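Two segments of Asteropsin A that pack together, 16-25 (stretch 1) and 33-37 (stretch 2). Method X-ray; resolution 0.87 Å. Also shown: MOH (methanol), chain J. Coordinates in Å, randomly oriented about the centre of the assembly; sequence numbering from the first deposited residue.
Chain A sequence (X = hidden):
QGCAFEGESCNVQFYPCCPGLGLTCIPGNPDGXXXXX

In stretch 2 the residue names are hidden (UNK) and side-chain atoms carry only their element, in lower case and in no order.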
# COMPACT_ATOMS: atom_id res chain seq x y z
N PRO A 16 -4.25 -3.29 -2.15
CA PRO A 16 -3.85 -2.64 -0.88
C PRO A 16 -2.48 -3.12 -0.48
O PRO A 16 -1.97 -4.13 -0.96
CB PRO A 16 -4.93 -3.17 0.09
CG PRO A 16 -5.31 -4.52 -0.48
CD PRO A 16 -5.29 -4.29 -1.96
N CYS A 17 -1.84 -2.39 0.44
CA CYS A 17 -0.60 -2.90 1.00
C CYS A 17 -0.83 -4.21 1.79
O CYS A 17 -1.83 -4.33 2.50
CB CYS A 17 0.07 -1.88 1.91
SG CYS A 17 0.40 -0.28 1.09
N CYS A 18 0.10 -5.12 1.67
CA CYS A 18 -0.00 -6.36 2.41
C CYS A 18 0.08 -6.09 3.93
O CYS A 18 0.88 -5.27 4.37
CB CYS A 18 1.10 -7.31 2.06
SG CYS A 18 1.14 -7.85 0.31
N PRO A 19 -0.76 -6.81 4.72
CA PRO A 19 -0.85 -6.53 6.16
C PRO A 19 0.28 -7.20 6.96
O PRO A 19 0.95 -8.15 6.52
CB PRO A 19 -2.24 -7.08 6.52
CG PRO A 19 -2.43 -8.26 5.50
CD PRO A 19 -1.82 -7.72 4.27
N GLY A 20 0.44 -6.72 8.17
CA GLY A 20 1.41 -7.28 9.11
C GLY A 20 2.84 -6.79 9.01
O GLY A 20 3.72 -7.28 9.66
N LEU A 21 3.01 -5.76 8.10
CA LEU A 21 4.33 -5.31 7.70
C LEU A 21 4.60 -3.84 7.97
O LEU A 21 5.60 -3.30 7.59
CB LEU A 21 4.53 -5.62 6.21
CG LEU A 21 4.48 -7.07 5.81
CD1 LEU A 21 4.53 -7.16 4.28
CD2 LEU A 21 5.65 -7.85 6.48
N GLY A 22 3.67 -3.15 8.69
CA GLY A 22 3.83 -1.73 8.97
C GLY A 22 3.50 -0.82 7.80
O GLY A 22 3.87 0.37 7.85
N LEU A 23 2.85 -1.32 6.76
CA LEU A 23 2.70 -0.54 5.55
C LEU A 23 1.41 0.29 5.53
O LEU A 23 0.32 -0.15 5.86
CB LEU A 23 2.68 -1.48 4.33
CG LEU A 23 4.00 -2.30 4.17
CD1 LEU A 23 3.79 -3.30 3.01
CD2 LEU A 23 5.20 -1.38 4.01
N THR A 24 1.57 1.53 5.12
CA THR A 24 0.48 2.47 4.89
C THR A 24 0.54 2.88 3.44
O THR A 24 1.61 3.04 2.83
CB THR A 24 0.64 3.65 5.87
OG1 THR A 24 -0.47 4.52 5.55
CG2 THR A 24 1.92 4.37 5.81
N CYS A 25 -0.64 3.04 2.78
CA CYS A 25 -0.73 3.36 1.38
C CYS A 25 -0.85 4.90 1.19
O CYS A 25 -1.91 5.44 1.46
CB CYS A 25 -1.89 2.66 0.74
SG CYS A 25 -2.01 2.96 -1.05
N UNK A 33 1.87 4.67 -2.59
CA UNK A 33 3.01 3.79 -2.47
C UNK A 33 3.00 3.26 -1.05
O UNK A 33 2.72 3.99 -0.11
c UNK A 33 4.28 4.53 -2.86
c UNK A 33 5.51 3.64 -2.73
o UNK A 33 4.18 5.00 -4.17
N UNK A 34 3.34 1.96 -0.88
CA UNK A 34 3.36 1.39 0.44
C UNK A 34 4.62 1.85 1.17
O UNK A 34 5.75 1.62 0.71
c UNK A 34 3.36 -0.12 0.38
s UNK A 34 1.80 -0.78 -0.32
N UNK A 35 4.41 2.50 2.29
CA UNK A 35 5.44 3.13 3.09
C UNK A 35 5.47 2.50 4.47
O UNK A 35 4.41 2.24 5.06
o UNK A 35 8.97 7.59 6.06
c UNK A 35 8.28 6.51 4.10
c UNK A 35 5.14 4.65 3.19
c UNK A 35 8.06 6.85 5.41
c UNK A 35 6.87 6.46 6.03
c UNK A 35 6.14 5.40 3.98
c UNK A 35 5.90 5.75 5.30
c UNK A 35 7.33 5.80 3.40
N UNK A 36 6.67 2.21 5.00
CA UNK A 36 6.78 1.61 6.30
C UNK A 36 6.76 2.64 7.46
O UNK A 36 7.50 3.58 7.48
c UNK A 36 8.37 0.24 7.76
c UNK A 36 8.16 0.84 6.39
c UNK A 36 8.50 -0.83 10.33
c UNK A 36 9.09 0.36 10.05
c UNK A 36 7.86 -1.56 9.31
c UNK A 36 7.79 -1.01 8.03
c UNK A 36 9.02 0.88 8.76
o UNK A 36 8.49 -1.41 11.59
N UNK A 37 5.88 2.32 8.43
CA UNK A 37 5.88 3.00 9.72
C UNK A 37 6.15 2.03 10.85
O UNK A 37 6.78 2.44 11.86
OXT UNK A 37 5.63 0.89 10.73
c UNK A 37 4.68 3.83 9.93
c UNK A 37 4.68 5.21 9.19
c UNK A 37 5.72 6.18 9.81
c UNK A 37 3.33 5.77 9.16
C MOH J . -2.94 0.05 3.22
O MOH J . -3.27 -0.32 1.76

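Position 33 opens the second stretch with three side-chain atoms beyond CA: a carbon that carries one oxygen and one further carbon. Its CA-to-CB bond points away from stretch 1, and the side chain makes no contact there; its nearest approach is CB of position 33 to O of Thr24, 6.5 Å. Branching at the first carbon with one hydroxyl-like arm and one methyl-like arm identifies Thr33. Its contribution is made by the backbone: the carbonyl O of Thr33 lies 3.8 Å from CA of Cys25.

At position 34 the side chain is a single carbon followed by a sulfur. That sulfur sits 2.0 Å from SG of Cys17, a covalent distance that leaves no alternative to a disulfide, and the residue is Cys34. The bridge has a chi3 of -105°, and both cysteines adopt the m rotamer. CB of Cys34 also packs against Leu23, 4.1 Å from its CD1, so the bridge is flanked by an aliphatic side chain. In the strand register Cys34 pairs with Cys25 without hydrogen bonds, their CA atoms 4.6 Å apart.

Position 35 has eight side-chain atoms: one carbon, then a six-membered carbon ring bearing one oxygen. The side chain leaves the sheet on the same face as Thr24, but its end leads away from stretch 1; CG2 of Thr24 lies at the ring's edge, near its plane. This is a phenol, hence Tyr35. CG2 of Thr24 is 4.2 Å from CB of Tyr35. The two backbones form a reciprocal pair of hydrogen bonds, N of Tyr35 to O of Thr24 and N of Thr24 to O of Tyr35, each 2.9 Å long and close to linear.

Position 36 repeats the same composition, one carbon and a six-carbon ring with one oxygen. It lies on the opposite face, with Leu23 and Cys34, and the end of its side chain comes nearer to stretch 1, where the carbonyl O of Leu21 approaches the ring edge. The residue is Tyr36, and O of Leu21 is 3.2 Å from its CD2. The ring also occupies the space beside Gly22, where an ideal CB would fall 2.6 Å from CE2 of Tyr36; the positive phi of Gly22 independently favours glycine.

Position 37 carries four carbons forked at the second, one of which reaches CG2 of Thr24, and its backbone ends in OXT: Leu37, the C-terminal residue. Its N donates a nearly straight 2.9 Å hydrogen bond to O of Gly22, while its CD1 lies 3.9 Å from CG2 of Thr24.

The contact is thus a short antiparallel pairing of strands 23-25 and 33-36, held by three backbone hydrogen bonds and locked by one disulfide. Between the hydrogen-bonded positions, CA-H...O contacts fill in, such as CA of Leu23 to O of Tyr35 at 3.3 Å. Leu23 and the cystine cover one face, whereas Thr24 and Tyr35 project from the other.

Stretch 2 33-37: TCYYL
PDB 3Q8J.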